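FixG-related protein (PDB 2R39) is of unknown function, this piece being the C-terminal immunoglobulin-like domain of a membrane protein that probably binds 4Fe-4S clusters and takes part in electron transport. Local coordinates at residues 12-18 against 33-39; 56-62 against 79-84; 91-97 against 109-115. One frame throughout, in Å; residues are numbered along the deposited sequence.

Contact 1: residues 12-18 against 33-39; sequences GMSVIRD and NTYTLKV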
loop_
_atom_site.group_PDB
_atom_site.type_symbol
_atom_site.label_atom_id
_atom_site.label_comp_id
_atom_site.label_asym_id
_atom_site.label_seq_id
_atom_site.Cartn_x
_atom_site.Cartn_y
_atom_site.Cartn_z
ATOM N N GLY A 12 2.919 9.621 8.906
ATOM C CA GLY A 12 1.718 8.823 9.148
ATOM C C GLY A 12 1.297 8.146 7.861
ATOM O O GLY A 12 1.581 8.638 6.774
HETATM N N MSE A 13 0.645 6.998 7.983
HETATM C CA MSE A 13 0.002 6.386 6.845
HETATM C C MSE A 13 -1.229 5.647 7.308
HETATM O O MSE A 13 -1.206 4.982 8.327
HETATM C CB MSE A 13 0.933 5.415 6.104
HETATM C CG MSE A 13 0.236 4.729 4.925
HETATM SE SE MSE A 13 1.382 3.593 3.850
HETATM C CE MSE A 13 1.827 2.257 5.225
ATOM N N SER A 14 -2.292 5.775 6.539
ATOM C CA SER A 14 -3.457 4.936 6.722
ATOM C C SER A 14 -3.826 4.350 5.374
ATOM O O SER A 14 -3.331 4.786 4.329
ATOM C CB SER A 14 -4.621 5.702 7.382
ATOM O OG SER A 14 -5.018 6.805 6.602
ATOM N N VAL A 15 -4.640 3.310 5.418
ATOM C CA VAL A 15 -4.987 2.539 4.234
ATOM C C VAL A 15 -6.482 2.319 4.241
ATOM O O VAL A 15 -7.041 1.957 5.271
ATOM C CB VAL A 15 -4.288 1.161 4.238
ATOM C CG1 VAL A 15 -4.836 0.253 3.111
ATOM C CG2 VAL A 15 -2.772 1.336 4.102
ATOM N N ILE A 16 -7.113 2.560 3.096
ATOM C CA ILE A 16 -8.480 2.108 2.852
ATOM C C ILE A 16 -8.463 1.120 1.697
ATOM O O ILE A 16 -8.053 1.471 0.577
ATOM C CB ILE A 16 -9.432 3.283 2.495
ATOM C CG1 ILE A 16 -9.468 4.316 3.632
ATOM C CG2 ILE A 16 -10.834 2.752 2.168
ATOM C CD1 ILE A 16 -10.294 5.559 3.332
ATOM N N ARG A 17 -8.878 -0.117 1.968
ATOM C CA ARG A 17 -9.162 -1.061 0.908
ATOM C C ARG A 17 -10.618 -0.830 0.529
ATOM O O ARG A 17 -11.476 -0.804 1.393
ATOM C CB ARG A 17 -8.940 -2.504 1.361
ATOM C CG ARG A 17 -9.285 -3.541 0.295
ATOM C CD ARG A 17 -9.137 -4.973 0.826
ATOM N NE ARG A 17 -9.450 -5.925 -0.235
ATOM C CZ ARG A 17 -10.689 -6.301 -0.547
ATOM N NH1 ARG A 17 -11.716 -5.821 0.147
ATOM N NH2 ARG A 17 -10.904 -7.166 -1.531
ATOM N N ASP A 18 -10.885 -0.646 -0.758
ATOM C CA ASP A 18 -12.235 -0.305 -1.221
ATOM C C ASP A 18 -13.251 -1.404 -0.960
ATOM O O ASP A 18 -12.977 -2.581 -1.175
ATOM C CB ASP A 18 -12.193 0.045 -2.701
ATOM C CG ASP A 18 -11.282 1.204 -2.977
ATOM O OD1 ASP A 18 -11.536 2.289 -2.422
ATOM O OD2 ASP A 18 -10.307 1.038 -3.723
ATOM N N ASN A 33 -6.950 -6.045 -6.564
ATOM C CA ASN A 33 -7.633 -5.361 -5.455
ATOM C C ASN A 33 -7.200 -3.916 -5.473
ATOM O O ASN A 33 -6.023 -3.647 -5.703
ATOM C CB ASN A 33 -7.222 -5.928 -4.079
ATOM C CG ASN A 33 -8.030 -7.144 -3.650
ATOM O OD1 ASN A 33 -8.051 -7.492 -2.466
ATOM N ND2 ASN A 33 -8.655 -7.815 -4.598
ATOM N N THR A 34 -8.118 -2.993 -5.202
ATOM C CA THR A 34 -7.780 -1.563 -5.146
ATOM C C THR A 34 -7.744 -1.009 -3.718
ATOM O O THR A 34 -8.494 -1.454 -2.832
ATOM C CB THR A 34 -8.732 -0.694 -5.987
ATOM O OG1 THR A 34 -10.076 -0.870 -5.523
ATOM C CG2 THR A 34 -8.640 -1.047 -7.472
ATOM N N TYR A 35 -6.869 -0.021 -3.529
ATOM C CA TYR A 35 -6.571 0.590 -2.238
ATOM C C TYR A 35 -6.348 2.088 -2.397
ATOM O O TYR A 35 -5.976 2.555 -3.479
ATOM C CB TYR A 35 -5.283 -0.003 -1.645
ATOM C CG TYR A 35 -5.265 -1.512 -1.566
ATOM C CD1 TYR A 35 -5.700 -2.174 -0.423
ATOM C CD2 TYR A 35 -4.818 -2.282 -2.647
ATOM C CE1 TYR A 35 -5.684 -3.583 -0.350
ATOM C CE2 TYR A 35 -4.809 -3.677 -2.587
ATOM C CZ TYR A 35 -5.241 -4.317 -1.440
ATOM O OH TYR A 35 -5.215 -5.693 -1.380
ATOM N N THR A 36 -6.542 2.830 -1.310
ATOM C CA THR A 36 -6.033 4.199 -1.225
ATOM C C THR A 36 -5.153 4.349 0.012
ATOM O O THR A 36 -5.589 4.083 1.140
ATOM C CB THR A 36 -7.174 5.227 -1.214
ATOM O OG1 THR A 36 -7.991 5.019 -2.370
ATOM C CG2 THR A 36 -6.622 6.654 -1.244
ATOM N N LEU A 37 -3.903 4.739 -0.212
ATOM C CA LEU A 37 -2.997 5.066 0.885
ATOM C C LEU A 37 -3.094 6.558 1.212
ATOM O O LEU A 37 -3.087 7.380 0.315
ATOM C CB LEU A 37 -1.546 4.700 0.534
ATOM C CG LEU A 37 -1.201 3.307 -0.010
ATOM C CD1 LEU A 37 0.330 3.107 -0.079
ATOM C CD2 LEU A 37 -1.825 2.202 0.781
ATOM N N LYS A 38 -3.199 6.891 2.495
ATOM C CA LYS A 38 -3.098 8.279 2.953
ATOM C C LYS A 38 -1.788 8.440 3.711
ATOM O O LYS A 38 -1.536 7.729 4.680
ATOM C CB LYS A 38 -4.279 8.633 3.860
ATOM C CG LYS A 38 -4.231 10.049 4.448
ATOM C CD LYS A 38 -5.438 10.343 5.352
ATOM C CE LYS A 38 -6.729 10.486 4.546
ATOM N NZ LYS A 38 -7.938 10.841 5.376
ATOM N N VAL A 39 -0.949 9.362 3.258
ATOM C CA VAL A 39 0.372 9.541 3.836
ATOM C C VAL A 39 0.536 10.976 4.323
ATOM O O VAL A 39 0.180 11.917 3.626
ATOM C CB VAL A 39 1.487 9.200 2.802
ATOM C CG1 VAL A 39 2.855 9.634 3.305
ATOM C CG2 VAL A 39 1.486 7.707 2.451
#
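Asn33 OD1 is gripped side-on by Arg17, whose NE (3.1 Å) and NH2 (3.0 Å) both donate to it. The oxygen lies in the guanidinium plane, yet both nitrogens approach from one face of the amide, well above its plane, and the two flat groups are turned 66° apart. The backbone N of Ile115, on strand 106-115 of the facing sheet, is a third donor, so this amide oxygen links the two sheets of the immunoglobulin-like sandwich. Arg17 reaches it because its chain is extended from CG to NE, with CG anti to the backbone N (chi1 177°); on the way its CG packs 3.7 Å from Tyr35 CE1.

The strands are antiparallel neighbours: Ser14 with Lys38 and Ile16 with Thr36 are hydrogen-bonded pairs, each closed by two N-H...O bonds. Met13, a selenomethionine here, Val15, Leu37 and Val39 face the other sheet. There Val15 and Leu37 lie side by side, CG2 to CD2 3.6 Å, and Met13 SE rests 4.1 Å from Leu37 CD1. Where strand 12-17 ends, Asp18 N still bonds to Thr34 O, and Thr34 OG1 donates to the anti side of Asp18 OD2 at 2.6 Å.

Contact 2: residues 56-62 against 79-84; sequences LNDVSWY and MSLGAD
Backbone hydrogen bonds join Ser60 to Gly82 and Tyr62 to Ser80, two hydrogen-bonded antiparallel pairs that add the short edge strand 60-62 to strand 74-83 of the immunoglobulin-like domain. Ser60 N to Gly82 O is the shortest of the four bonds at 2.6 Å, and nearly straight. Ahead of the strand the pairing passes to a side chain: Asp84 N donates to Asp58 OD1 over 3.1 Å, meeting it from above the carboxylate plane. Asp58 CG stands anti to its own nitrogen (chi1 172°), which carries the carboxylate across to the backbone of Asp84. A water donates to both Asp58 O and Asp84 O and so bridges the two segments beside that bond.

Aromatic and apolar contacts fill the side that faces the other sheet. The methyl CE of Met79, also selenomethionine, sits over the six-membered ring of Trp61, 3.3 Å from its centroid and 7° off the normal, a CH-pi contact; the selenium follows obliquely at 4.2 Å from the same centroid, a Met-aromatic contact. The bend of Met79 at chi3 (-65°) sets CE over the ring. Leu81 CD2 touches Trp61 CE3 at 3.7 Å, while its CD1 meets Leu56 CD1 at 4.1 Å, so the two branches of one leucine serve residues from separate parts of 56-62.

On the opposite side of the sheet the Tyr62 ring turns its edge to the backbone of Gly82, CE2 lying 3.9 Å from Gly82 N. Ser60 OG and Tyr62 OH are both hydrogen-bonded to the carboxylate of Glu30. The chemistry is thus split by face: methyl, selenium and indole on the inner side, hydroxyls sharing one probably ionised carboxylate on the other.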
loop_
_atom_site.group_PDB
_atom_site.type_symbol
_atom_site.label_atom_id
_atom_site.label_comp_id
_atom_site.label_asym_id
_atom_site.label_seq_id
_atom_site.Cartn_x
_atom_site.Cartn_y
_atom_site.Cartn_z
ATOM N N LEU A 56 2.244 -11.363 -0.014
ATOM C CA LEU A 56 1.850 -12.069 -1.252
ATOM C C LEU A 56 3.062 -12.741 -1.884
ATOM O O LEU A 56 4.113 -12.114 -2.020
ATOM C CB LEU A 56 1.196 -11.090 -2.245
ATOM C CG LEU A 56 -0.238 -10.711 -1.850
ATOM C CD1 LEU A 56 -0.706 -9.403 -2.500
ATOM C CD2 LEU A 56 -1.185 -11.871 -2.205
ATOM N N ASN A 57 2.915 -14.013 -2.259
ATOM C CA ASN A 57 4.023 -14.790 -2.844
ATOM C C ASN A 57 4.239 -14.497 -4.333
ATOM O O ASN A 57 5.289 -14.781 -4.912
ATOM C CB ASN A 57 3.787 -16.297 -2.596
ATOM C CG ASN A 57 3.822 -16.651 -1.114
ATOM O OD1 ASN A 57 4.349 -15.896 -0.289
ATOM N ND2 ASN A 57 3.293 -17.794 -0.779
ATOM N N ASP A 58 3.221 -13.913 -4.943
ATOM C CA ASP A 58 3.279 -13.449 -6.319
ATOM C C ASP A 58 2.371 -12.237 -6.342
ATOM O O ASP A 58 1.211 -12.317 -5.915
ATOM C CB ASP A 58 2.769 -14.528 -7.279
ATOM C CG ASP A 58 2.618 -14.018 -8.707
ATOM O OD1 ASP A 58 1.624 -13.299 -8.993
ATOM O OD2 ASP A 58 3.483 -14.335 -9.543
ATOM N N VAL A 59 2.897 -11.096 -6.788
ATOM C CA VAL A 59 2.084 -9.896 -6.815
ATOM C C VAL A 59 2.672 -8.874 -7.784
ATOM O O VAL A 59 3.905 -8.791 -7.976
ATOM C CB VAL A 59 1.858 -9.292 -5.374
ATOM C CG1 VAL A 59 3.182 -8.925 -4.708
ATOM C CG2 VAL A 59 0.903 -8.081 -5.396
ATOM N N SER A 60 1.765 -8.160 -8.439
ATOM C CA SER A 60 2.088 -6.966 -9.198
ATOM C C SER A 60 1.616 -5.752 -8.418
ATOM O O SER A 60 0.545 -5.778 -7.790
ATOM C CB SER A 60 1.407 -6.999 -10.560
ATOM O OG SER A 60 1.864 -8.099 -11.314
ATOM N N TRP A 61 2.455 -4.723 -8.413
ATOM C CA TRP A 61 2.145 -3.435 -7.811
ATOM C C TRP A 61 1.794 -2.468 -8.938
ATOM O O TRP A 61 2.457 -2.449 -9.987
ATOM C CB TRP A 61 3.366 -2.930 -7.027
ATOM C CG TRP A 61 3.208 -1.600 -6.343
ATOM C CD1 TRP A 61 3.240 -0.349 -6.936
ATOM C CD2 TRP A 61 3.058 -1.371 -4.935
ATOM N NE1 TRP A 61 3.092 0.628 -5.974
ATOM C CE2 TRP A 61 2.981 0.029 -4.741
ATOM C CE3 TRP A 61 2.962 -2.218 -3.812
ATOM C CZ2 TRP A 61 2.808 0.603 -3.467
ATOM C CZ3 TRP A 61 2.803 -1.649 -2.548
ATOM C CH2 TRP A 61 2.725 -0.252 -2.387
ATOM N N TYR A 62 0.751 -1.673 -8.720
ATOM C CA TYR A 62 0.321 -0.662 -9.674
ATOM C C TYR A 62 0.038 0.665 -8.975
ATOM O O TYR A 62 -1.044 0.866 -8.421
ATOM C CB TYR A 62 -0.907 -1.124 -10.446
ATOM C CG TYR A 62 -0.737 -2.431 -11.189
ATOM C CD1 TYR A 62 -0.134 -2.464 -12.444
ATOM C CD2 TYR A 62 -1.229 -3.628 -10.654
ATOM C CE1 TYR A 62 0.011 -3.665 -13.148
ATOM C CE2 TYR A 62 -1.089 -4.837 -11.346
ATOM C CZ TYR A 62 -0.462 -4.844 -12.591
ATOM O OH TYR A 62 -0.316 -6.029 -13.294
HETATM N N MSE A 79 -4.273 3.138 -5.708
HETATM C CA MSE A 79 -3.391 2.135 -6.294
HETATM C C MSE A 79 -4.112 0.802 -6.383
HETATM O O MSE A 79 -5.223 0.647 -5.871
HETATM C CB MSE A 79 -2.152 1.961 -5.415
HETATM C CG MSE A 79 -2.489 1.448 -4.003
HETATM SE SE MSE A 79 -0.898 0.897 -3.087
HETATM C CE MSE A 79 -0.393 -0.621 -4.219
ATOM N N SER A 80 -3.473 -0.165 -7.030
ATOM C CA SER A 80 -3.967 -1.531 -6.996
ATOM C C SER A 80 -2.832 -2.568 -6.907
ATOM O O SER A 80 -1.645 -2.259 -7.178
ATOM C CB SER A 80 -4.917 -1.790 -8.167
ATOM O OG SER A 80 -4.220 -1.977 -9.369
ATOM N N LEU A 81 -3.212 -3.772 -6.477
ATOM C CA LEU A 81 -2.337 -4.944 -6.439
ATOM C C LEU A 81 -2.942 -6.008 -7.335
ATOM O O LEU A 81 -4.165 -6.189 -7.332
ATOM C CB LEU A 81 -2.228 -5.498 -5.000
ATOM C CG LEU A 81 -1.523 -4.631 -3.931
ATOM C CD1 LEU A 81 -1.517 -5.362 -2.574
ATOM C CD2 LEU A 81 -0.107 -4.261 -4.353
ATOM N N GLY A 82 -2.097 -6.696 -8.104
ATOM C CA GLY A 82 -2.527 -7.831 -8.927
ATOM C C GLY A 82 -1.806 -9.088 -8.468
ATOM O O GLY A 82 -0.627 -9.036 -8.119
ATOM N N ALA A 83 -2.497 -10.220 -8.433
ATOM C CA ALA A 83 -1.838 -11.465 -8.076
ATOM C C ALA A 83 -2.312 -12.571 -8.984
ATOM O O ALA A 83 -3.472 -12.598 -9.360
ATOM C CB ALA A 83 -2.130 -11.828 -6.597
ATOM N N ASP A 84 -1.418 -13.492 -9.317
ATOM C CA ASP A 84 -1.797 -14.705 -10.059
ATOM C C ASP A 84 -2.562 -15.584 -9.081
ATOM O O ASP A 84 -1.986 -15.988 -8.064
ATOM C CB ASP A 84 -0.521 -15.409 -10.532
ATOM C CG ASP A 84 -0.778 -16.722 -11.254
ATOM O OD1 ASP A 84 -1.924 -17.224 -11.293
ATOM O OD2 ASP A 84 0.211 -17.259 -11.789
HETATM O O HOH W 1 -0.502 -14.579 -6.288
#

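Contact 3: residues 91-97 against 109-115; sequences AITTIQF and EVESRFI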
loop_
_atom_site.group_PDB
_atom_site.type_symbol
_atom_site.label_atom_id
_atom_site.label_comp_id
_atom_site.label_asym_id
_atom_site.label_seq_id
_atom_site.Cartn_x
_atom_site.Cartn_y
_atom_site.Cartn_z
ATOM N N ALA A 91 -8.247 -17.679 -0.573
ATOM C CA ALA A 91 -8.985 -16.539 -1.104
ATOM C C ALA A 91 -8.707 -15.259 -0.327
ATOM O O ALA A 91 -8.889 -14.167 -0.857
ATOM C CB ALA A 91 -10.476 -16.827 -1.122
ATOM N N ILE A 92 -8.322 -15.394 0.938
ATOM C CA ILE A 92 -8.006 -14.222 1.777
ATOM C C ILE A 92 -6.576 -14.255 2.260
ATOM O O ILE A 92 -6.188 -15.134 3.049
ATOM C CB ILE A 92 -8.927 -14.097 3.017
ATOM C CG1 ILE A 92 -10.381 -14.066 2.585
ATOM C CG2 ILE A 92 -8.554 -12.805 3.841
ATOM C CD1 ILE A 92 -11.328 -14.382 3.638
ATOM N N THR A 93 -5.797 -13.273 1.817
ATOM C CA THR A 93 -4.426 -13.136 2.243
ATOM C C THR A 93 -4.249 -11.896 3.135
ATOM O O THR A 93 -4.652 -10.776 2.755
ATOM C CB THR A 93 -3.499 -13.052 1.016
ATOM O OG1 THR A 93 -3.775 -14.156 0.135
ATOM C CG2 THR A 93 -2.034 -13.106 1.416
ATOM N N THR A 94 -3.630 -12.091 4.306
ATOM C CA THR A 94 -3.190 -10.961 5.132
ATOM C C THR A 94 -1.962 -10.320 4.538
ATOM O O THR A 94 -0.992 -11.011 4.204
ATOM C CB THR A 94 -2.883 -11.391 6.593
ATOM O OG1 THR A 94 -4.080 -11.900 7.153
ATOM C CG2 THR A 94 -2.458 -10.174 7.443
ATOM N N ILE A 95 -2.017 -8.994 4.368
ATOM C CA ILE A 95 -0.902 -8.249 3.824
ATOM C C ILE A 95 -0.640 -7.064 4.743
ATOM O O ILE A 95 -1.478 -6.739 5.585
ATOM C CB ILE A 95 -1.180 -7.770 2.351
ATOM C CG1 ILE A 95 -2.445 -6.885 2.296
ATOM C CG2 ILE A 95 -1.351 -9.013 1.388
ATOM C CD1 ILE A 95 -2.670 -6.095 0.958
ATOM N N GLN A 96 0.514 -6.428 4.577
ATOM C CA GLN A 96 0.803 -5.181 5.254
ATOM C C GLN A 96 1.364 -4.260 4.224
ATOM O O GLN A 96 2.255 -4.662 3.457
ATOM C CB GLN A 96 1.939 -5.359 6.246
ATOM C CG GLN A 96 1.567 -5.773 7.626
ATOM C CD GLN A 96 2.816 -5.817 8.465
ATOM O OE1 GLN A 96 3.932 -5.896 7.918
ATOM N NE2 GLN A 96 2.658 -5.728 9.768
ATOM N N PHE A 97 0.870 -3.027 4.219
ATOM C CA PHE A 97 1.520 -1.952 3.507
ATOM C C PHE A 97 2.553 -1.304 4.422
ATOM O O PHE A 97 2.337 -1.155 5.652
ATOM C CB PHE A 97 0.493 -0.942 3.045
ATOM C CG PHE A 97 -0.398 -1.460 1.946
ATOM C CD1 PHE A 97 0.047 -1.485 0.633
ATOM C CD2 PHE A 97 -1.687 -1.906 2.232
ATOM C CE1 PHE A 97 -0.774 -1.952 -0.392
ATOM C CE2 PHE A 97 -2.512 -2.374 1.214
ATOM C CZ PHE A 97 -2.048 -2.399 -0.096
ATOM N N GLU A 109 3.739 0.325 9.450
ATOM C CA GLU A 109 3.117 -0.845 8.844
ATOM C C GLU A 109 1.633 -0.724 9.079
ATOM O O GLU A 109 1.201 -0.425 10.196
ATOM C CB GLU A 109 3.619 -2.149 9.475
ATOM C CG GLU A 109 5.116 -2.431 9.290
ATOM C CD GLU A 109 5.983 -1.585 10.199
ATOM O OE1 GLU A 109 5.547 -1.260 11.331
ATOM O OE2 GLU A 109 7.106 -1.233 9.788
ATOM N N VAL A 110 0.851 -0.960 8.033
ATOM C CA VAL A 110 -0.606 -0.980 8.170
ATOM C C VAL A 110 -1.105 -2.285 7.563
ATOM O O VAL A 110 -0.855 -2.575 6.382
ATOM C CB VAL A 110 -1.271 0.248 7.470
ATOM C CG1 VAL A 110 -2.783 0.256 7.718
ATOM C CG2 VAL A 110 -0.662 1.562 7.987
ATOM N N GLU A 111 -1.813 -3.068 8.360
ATOM C CA GLU A 111 -2.291 -4.340 7.892
ATOM C C GLU A 111 -3.518 -4.153 7.025
ATOM O O GLU A 111 -4.339 -3.303 7.310
ATOM C CB GLU A 111 -2.628 -5.228 9.076
ATOM C CG GLU A 111 -2.924 -6.628 8.655
ATOM C CD GLU A 111 -3.144 -7.542 9.823
ATOM O OE1 GLU A 111 -2.183 -7.782 10.598
ATOM O OE2 GLU A 111 -4.269 -8.040 9.954
ATOM N N SER A 112 -3.656 -4.974 5.979
ATOM C CA SER A 112 -4.842 -4.929 5.133
ATOM C C SER A 112 -5.099 -6.341 4.599
ATOM O O SER A 112 -4.599 -7.314 5.154
ATOM C CB SER A 112 -4.618 -3.917 3.993
ATOM O OG SER A 112 -5.771 -3.785 3.177
ATOM N N ARG A 113 -5.842 -6.459 3.508
ATOM C CA ARG A 113 -6.200 -7.788 3.003
ATOM C C ARG A 113 -6.068 -7.834 1.497
ATOM O O ARG A 113 -6.295 -6.829 0.858
ATOM C CB ARG A 113 -7.650 -8.110 3.365
ATOM C CG ARG A 113 -7.959 -8.206 4.882
ATOM C CD ARG A 113 -7.357 -9.453 5.530
ATOM N NE ARG A 113 -7.716 -9.538 6.950
ATOM C CZ ARG A 113 -6.973 -9.080 7.942
ATOM N NH1 ARG A 113 -5.818 -8.470 7.680
ATOM N NH2 ARG A 113 -7.421 -9.181 9.187
ATOM N N PHE A 114 -5.690 -8.992 0.943
ATOM C CA PHE A 114 -5.853 -9.227 -0.493
ATOM C C PHE A 114 -6.839 -10.372 -0.617
ATOM O O PHE A 114 -6.623 -11.448 -0.043
ATOM C CB PHE A 114 -4.544 -9.582 -1.230
ATOM C CG PHE A 114 -4.724 -9.654 -2.746
ATOM C CD1 PHE A 114 -4.540 -8.522 -3.536
ATOM C CD2 PHE A 114 -5.162 -10.831 -3.364
ATOM C CE1 PHE A 114 -4.747 -8.578 -4.927
ATOM C CE2 PHE A 114 -5.366 -10.885 -4.746
ATOM C CZ PHE A 114 -5.171 -9.765 -5.516
ATOM N N ILE A 115 -7.912 -10.137 -1.363
ATOM C CA ILE A 115 -9.031 -11.074 -1.419
ATOM C C ILE A 115 -9.397 -11.377 -2.870
ATOM O O ILE A 115 -9.574 -10.461 -3.686
ATOM C CB ILE A 115 -10.249 -10.552 -0.595
ATOM C CG1 ILE A 115 -9.802 -10.164 0.828
ATOM C CG2 ILE A 115 -11.398 -11.603 -0.523
ATOM C CD1 ILE A 115 -10.892 -9.494 1.670
HETATM O O HOH W 2 -5.733 -14.156 -1.330
HETATM O O HOH W 3 -0.085 -6.538 11.248
#
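Phe97 and Ser112 meet on the inner face of the beta hairpin formed by strands 92-101 and 106-115, at the edge of one sheet of the immunoglobulin-like sandwich. Ser112 CB lies at the edge of the Phe97 ring, 3.8 Å from CE2. Next to this pair Ile95 lies close against the partner strand. Its CG1, set between the backbone N and the carbonyl carbon (chi1 58°), comes within 3.6 Å of Ser112 O, while its CG2 touches Phe114 CB. Tyr35 and Leu81 of the facing sheet cover this side: Tyr35 meets Phe97 edge-to-face, and Tyr35 and Leu81 both pack on Ile95 and Phe114.

Three hydrogen-bonded antiparallel pairs, Thr93 with Phe114, Ile95 with Ser112 and Phe97 with Val110, close the ladder. The middle one is less regular. Ile95 N is 3.2 Å from Ser112 O and stands above the carbonyl plane, and the same oxygen accepts from Arg113 NH1 through its opposite face.

The outer face, where Ile92, Thr94 and Glu111 are exposed to solvent, is looser and largely polar. There Arg113, bent at chi2 (-71°), runs back along its own strand, and NH1 makes a salt bridge of 2.8 Å to Glu111 OE2, meeting that oxygen on its anti side. Across the strands Thr94 packs against this ion pair: its OG1 lies over one guanidinium face and its CG2 is 3.6 Å from Glu111 CD. Ile92 and Ile115 lie side by side nearby, CG1 to CG2 4.1 Å. Farther along, the amide of Gln96 rests on the CB of Glu109, and a water spans the strands, donating to Glu111 OE1 and accepting from Gln96 NE2 at 3.2 Å.

Contacts 1 and 2 are built into one four-stranded sheet, their strands 31-41 and 74-83 being neighbours in it, and contact 3 forms part of the facing sheet. Their centres are about 15 Å apart for contacts 1 and 2, and about 11 Å from either of these to contact 3. Backbone bonds such as Tyr35 O to Met79 N (2.9 Å) knit contact 1 to contact 2. Across the sandwich, Tyr35 OH reaches Arg113 O at 2.7 Å, a polar tie between contacts 1 and 3, whereas contacts 2 and 3 meet by packing, mostly of apolar side chains: Leu81 CD1 lies 3.8 Å from Ile95 CD1, and Ala83 CB 3.8 Å from Phe114 CZ.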